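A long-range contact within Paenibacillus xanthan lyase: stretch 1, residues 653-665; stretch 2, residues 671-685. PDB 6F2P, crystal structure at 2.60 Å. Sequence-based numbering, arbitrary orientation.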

# COMPACT_ATOMS: atom_id res chain seq x y z
N GLN A 653 -4.02 -23.18 -14.32
CA GLN A 653 -3.89 -22.93 -15.75
C GLN A 653 -2.75 -21.95 -15.98
O GLN A 653 -1.90 -22.17 -16.84
N LEU A 654 -2.75 -20.88 -15.20
CA LEU A 654 -1.76 -19.81 -15.35
C LEU A 654 -0.44 -20.17 -14.68
O LEU A 654 0.60 -19.55 -14.94
N ASN A 655 -0.48 -21.18 -13.82
CA ASN A 655 0.62 -21.46 -12.91
C ASN A 655 1.08 -20.21 -12.16
O ASN A 655 2.28 -19.95 -12.00
N VAL A 656 0.09 -19.44 -11.71
CA VAL A 656 0.32 -18.28 -10.86
C VAL A 656 -0.16 -18.61 -9.45
O VAL A 656 -1.27 -19.10 -9.26
N THR A 657 0.69 -18.36 -8.46
CA THR A 657 0.33 -18.62 -7.08
C THR A 657 0.39 -17.32 -6.29
O THR A 657 1.32 -16.54 -6.46
N GLY A 658 -0.61 -17.09 -5.44
CA GLY A 658 -0.60 -15.95 -4.55
C GLY A 658 -0.59 -16.44 -3.11
O GLY A 658 -1.29 -17.40 -2.76
N ILE A 659 0.22 -15.80 -2.26
CA ILE A 659 0.29 -16.18 -0.86
C ILE A 659 0.35 -14.97 0.07
O ILE A 659 1.16 -14.07 -0.14
N ASN A 660 -0.48 -14.96 1.11
CA ASN A 660 -0.34 -13.99 2.18
C ASN A 660 0.21 -14.66 3.45
O ASN A 660 -0.36 -15.63 3.95
N PHE A 661 1.32 -14.13 3.96
CA PHE A 661 1.93 -14.60 5.21
C PHE A 661 1.59 -13.66 6.36
O PHE A 661 1.92 -12.46 6.31
N TRP A 662 0.97 -14.19 7.41
CA TRP A 662 0.42 -13.37 8.49
C TRP A 662 1.34 -13.16 9.70
O TRP A 662 1.08 -12.28 10.53
N ASN A 663 2.39 -13.97 9.82
CA ASN A 663 3.22 -13.94 11.02
C ASN A 663 4.68 -13.59 10.74
O ASN A 663 5.19 -13.83 9.64
N ASP A 664 5.34 -13.01 11.73
CA ASP A 664 6.76 -12.71 11.60
C ASP A 664 7.62 -13.87 12.11
O ASP A 664 8.59 -13.67 12.86
N GLU A 665 7.26 -15.08 11.71
CA GLU A 665 8.06 -16.27 12.00
C GLU A 665 8.22 -17.04 10.70
O GLU A 665 7.42 -16.86 9.78
N LEU A 671 5.64 -23.96 -2.35
CA LEU A 671 7.09 -24.01 -2.49
C LEU A 671 7.76 -22.90 -1.70
O LEU A 671 8.98 -22.86 -1.61
N VAL A 672 6.96 -22.02 -1.12
CA VAL A 672 7.49 -20.76 -0.61
C VAL A 672 7.60 -20.72 0.91
O VAL A 672 6.69 -21.12 1.64
N THR A 673 8.74 -20.23 1.38
CA THR A 673 8.94 -19.98 2.79
C THR A 673 9.23 -18.50 2.98
O THR A 673 10.00 -17.92 2.22
N SER A 674 8.57 -17.89 3.97
CA SER A 674 8.86 -16.51 4.35
C SER A 674 9.07 -16.43 5.85
O SER A 674 8.40 -17.12 6.62
N ASN A 675 10.01 -15.58 6.26
CA ASN A 675 10.28 -15.40 7.68
C ASN A 675 9.63 -14.13 8.22
O ASN A 675 9.85 -13.76 9.36
N ARG A 676 8.84 -13.46 7.38
CA ARG A 676 8.19 -12.21 7.77
C ARG A 676 6.79 -12.11 7.17
O ARG A 676 6.50 -12.74 6.16
N LYS A 677 5.93 -11.31 7.80
CA LYS A 677 4.67 -10.93 7.17
C LYS A 677 4.97 -10.45 5.76
O LYS A 677 5.90 -9.67 5.55
N ALA A 678 4.20 -10.93 4.79
CA ALA A 678 4.50 -10.62 3.40
C ALA A 678 3.34 -10.99 2.50
O ALA A 678 2.57 -11.89 2.81
N SER A 679 3.22 -10.30 1.38
CA SER A 679 2.33 -10.74 0.33
C SER A 679 3.23 -11.18 -0.83
O SER A 679 4.14 -10.46 -1.23
N VAL A 680 2.99 -12.38 -1.35
CA VAL A 680 3.89 -12.97 -2.33
C VAL A 680 3.11 -13.55 -3.50
O VAL A 680 2.04 -14.13 -3.30
N MET A 681 3.63 -13.37 -4.71
CA MET A 681 3.02 -13.99 -5.89
C MET A 681 4.09 -14.59 -6.79
O MET A 681 5.12 -13.98 -7.03
N THR A 682 3.85 -15.81 -7.27
CA THR A 682 4.80 -16.51 -8.14
C THR A 682 4.20 -16.80 -9.52
O THR A 682 3.00 -17.08 -9.65
N LYS A 683 5.04 -16.72 -10.55
CA LYS A 683 4.67 -17.16 -11.89
C LYS A 683 5.71 -18.15 -12.41
O LYS A 683 6.90 -17.83 -12.50
N GLU A 684 5.27 -19.37 -12.72
CA GLU A 684 6.17 -20.39 -13.25
C GLU A 684 5.90 -20.71 -14.72
O GLU A 684 4.76 -20.78 -15.17
N THR A 685 6.97 -20.87 -15.48
CA THR A 685 6.89 -21.36 -16.85
C THR A 685 7.94 -22.45 -17.03
O THR A 685 8.67 -22.78 -16.09

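Antiparallel strands settle their backbone polar groups in pairs and leave the side chains to deal with whatever remains, and this contact in a Paenibacillus xanthan lyase is a clear example. Strand 656-661 runs against strand 678-684, and the hydrogen-bonded pairs are reciprocal. Thr657 N donates to Thr682 O (2.9 Å) and Thr682 N to Thr657 O (2.8 Å); Ile659 pairs with Val680 and Phe661 with Ala678 in the same way. Beyond the last pair at one end, Glu684 N reaches Asn655 O at 3.1 Å.

The side chains of these paired residues share one face of the sheet, where Phe661 (chi1 m) is the centrepiece. Its ring receives Ser674 CB over one face, 3.6 Å from the centroid and almost on the ring normal, while Val680 CG2 lies at the edge, 3.9 Å from Phe661 CE2. Val672, on the short strand 672-674, points toward stretch 1 and meets both apolar neighbours: its CG1 is 4.0 Å from Phe661 CZ, and its CB is 3.7 Å from CD1 of Ile659 (m, t). Ser674 (t) can offer its CB to the ring without stranding its hydroxyl, because Ser674 OG donates to Arg676 O at 2.7 Å within its own stretch.

Further along this face the packing turns polar. Thr657 (m) and Thr682 (p) share water 1, which lies 2.9 Å from Thr657 OG1 and 2.8 Å from Thr682 OG1. The water also donates to Asn655 O at 2.5 Å, so that carbonyl accepts from both the water and Glu684 N.

On the other face, Ser679 (t) donates from OG to Asn660 OD1 at 2.9 Å; Asn660 ND2 is satisfied elsewhere in the structure. Gly658 leaves room beside it for Met681, whose CE comes within 3.8 Å of Gly658 CA, while Met681 SD packs 3.9 Å from Val656 CG1. Lys683 lays its CD 3.7 Å from Val656 CG2, and its ammonium then donates across the contact, NZ to Leu654 O at 3.0 Å.

Where the strand pairing ends, a side chain takes over as acceptor. Asp664 (m) brings its carboxylate nearer to stretch 2 than its CA-to-CB direction suggests, and OD1 receives Lys677 N at 2.8 Å with a nearly linear geometry. Asn663 O is also near Lys677 N, at 3.2 Å, but the angle is poor; water 2 lies 3.1 Å from Asn663 O and 3.2 Å from Ser674 O, placed to donate to either, though it has fewer protons than acceptors in reach once atoms elsewhere are counted.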

# COMPACT_ATOMS: atom_id res chain seq x y z
CB GLN A 653 -5.17 -22.32 -16.32
CG GLN A 653 -6.41 -23.14 -16.09
CD GLN A 653 -6.71 -24.07 -17.25
OE1 GLN A 653 -7.68 -23.87 -17.98
NE2 GLN A 653 -5.87 -25.09 -17.42
CB LEU A 654 -2.29 -18.52 -14.72
CG LEU A 654 -3.51 -17.85 -15.36
CD1 LEU A 654 -3.93 -16.66 -14.52
CD2 LEU A 654 -3.15 -17.42 -16.76
CB ASN A 655 1.77 -22.15 -13.66
CG ASN A 655 1.35 -23.50 -14.21
OD1 ASN A 655 0.88 -24.36 -13.47
ND2 ASN A 655 1.48 -23.67 -15.53
CB VAL A 656 -0.45 -17.05 -11.36
CG1 VAL A 656 -0.44 -15.95 -10.31
CG2 VAL A 656 0.13 -16.56 -12.68
CB THR A 657 1.30 -19.64 -6.43
OG1 THR A 657 1.45 -20.79 -7.28
CG2 THR A 657 0.77 -20.07 -5.08
CB ILE A 659 1.55 -16.99 -0.56
CG1 ILE A 659 1.72 -18.14 -1.55
CG2 ILE A 659 1.52 -17.48 0.89
CD1 ILE A 659 3.01 -18.92 -1.38
CB ASN A 660 -1.67 -13.29 2.48
CG ASN A 660 -2.11 -12.36 1.35
OD1 ASN A 660 -1.29 -11.82 0.60
ND2 ASN A 660 -3.43 -12.16 1.23
CB PHE A 661 3.44 -14.66 5.06
CG PHE A 661 3.93 -15.75 4.15
CD1 PHE A 661 4.11 -17.04 4.62
CD2 PHE A 661 4.25 -15.48 2.82
CE1 PHE A 661 4.57 -18.05 3.79
CE2 PHE A 661 4.72 -16.49 1.99
CZ PHE A 661 4.88 -17.77 2.48
CB TRP A 662 -0.92 -13.94 8.96
CG TRP A 662 -1.98 -13.84 7.92
CD1 TRP A 662 -2.55 -14.86 7.22
CD2 TRP A 662 -2.60 -12.64 7.45
NE1 TRP A 662 -3.49 -14.37 6.35
CE2 TRP A 662 -3.54 -13.01 6.47
CE3 TRP A 662 -2.46 -11.28 7.77
CZ2 TRP A 662 -4.33 -12.08 5.80
CZ3 TRP A 662 -3.25 -10.36 7.11
CH2 TRP A 662 -4.17 -10.76 6.13
CB ASN A 663 3.15 -15.27 11.76
CG ASN A 663 1.73 -15.65 12.15
OD1 ASN A 663 1.25 -16.72 11.81
ND2 ASN A 663 1.06 -14.76 12.88
CB ASP A 664 7.10 -11.40 12.33
CG ASP A 664 6.79 -10.17 11.50
OD1 ASP A 664 6.69 -10.28 10.26
OD2 ASP A 664 6.66 -9.08 12.10
CB GLU A 665 7.38 -17.13 13.07
CG GLU A 665 5.95 -17.53 12.73
CD GLU A 665 5.32 -18.47 13.76
OE1 GLU A 665 4.78 -17.98 14.77
OE2 GLU A 665 5.35 -19.70 13.55
CB LEU A 671 7.48 -23.87 -3.97
CG LEU A 671 6.82 -24.87 -4.92
CD1 LEU A 671 7.31 -24.67 -6.33
CD2 LEU A 671 7.04 -26.31 -4.47
CB VAL A 672 6.66 -19.57 -1.10
CG1 VAL A 672 7.32 -18.25 -0.70
CG2 VAL A 672 6.47 -19.63 -2.60
CB THR A 673 10.12 -20.82 3.35
OG1 THR A 673 9.82 -22.22 3.25
CG2 THR A 673 10.38 -20.47 4.80
CB SER A 674 7.72 -15.57 3.95
OG SER A 674 7.93 -14.27 4.47
CB ASN A 675 11.79 -15.37 7.94
CG ASN A 675 12.44 -14.07 7.47
OD1 ASN A 675 11.96 -13.43 6.54
ND2 ASN A 675 13.53 -13.69 8.11
CB ARG A 676 9.02 -11.01 7.31
CG ARG A 676 10.35 -10.82 8.03
CD ARG A 676 10.16 -10.42 9.49
NE ARG A 676 11.44 -10.22 10.18
CZ ARG A 676 12.15 -11.19 10.76
NH1 ARG A 676 11.73 -12.45 10.74
NH2 ARG A 676 13.30 -10.90 11.36
CB LYS A 677 3.98 -9.81 7.96
CG LYS A 677 3.63 -10.18 9.38
CD LYS A 677 3.24 -8.95 10.19
CE LYS A 677 2.95 -9.32 11.64
NZ LYS A 677 2.28 -8.21 12.36
CB ALA A 678 5.73 -11.37 2.97
CB SER A 679 1.40 -9.63 -0.08
OG SER A 679 0.44 -10.10 -1.01
CB VAL A 680 4.73 -14.08 -1.69
CG1 VAL A 680 5.68 -14.71 -2.69
CG2 VAL A 680 5.48 -13.53 -0.49
CB MET A 681 2.14 -12.98 -6.64
CG MET A 681 1.45 -13.54 -7.87
SD MET A 681 -0.01 -12.61 -8.38
CE MET A 681 -1.19 -13.22 -7.19
CB THR A 682 5.29 -17.84 -7.52
OG1 THR A 682 4.21 -18.78 -7.46
CG2 THR A 682 5.86 -17.62 -6.11
CB LYS A 683 4.55 -15.96 -12.83
CG LYS A 683 4.51 -16.32 -14.31
CD LYS A 683 3.18 -16.91 -14.74
CE LYS A 683 3.29 -17.63 -16.09
NZ LYS A 683 1.99 -17.68 -16.84
CB GLU A 684 6.07 -21.68 -12.42
CG GLU A 684 6.90 -22.82 -12.99
CD GLU A 684 7.04 -23.99 -12.03
OE1 GLU A 684 6.33 -24.03 -11.00
OE2 GLU A 684 7.87 -24.88 -12.33
CB THR A 685 7.17 -20.24 -17.87
OG1 THR A 685 8.57 -19.96 -17.91
CG2 THR A 685 6.42 -18.98 -17.50
O HOH W 1 3.15 -20.22 -9.62
O HOH W 2 5.50 -15.85 7.31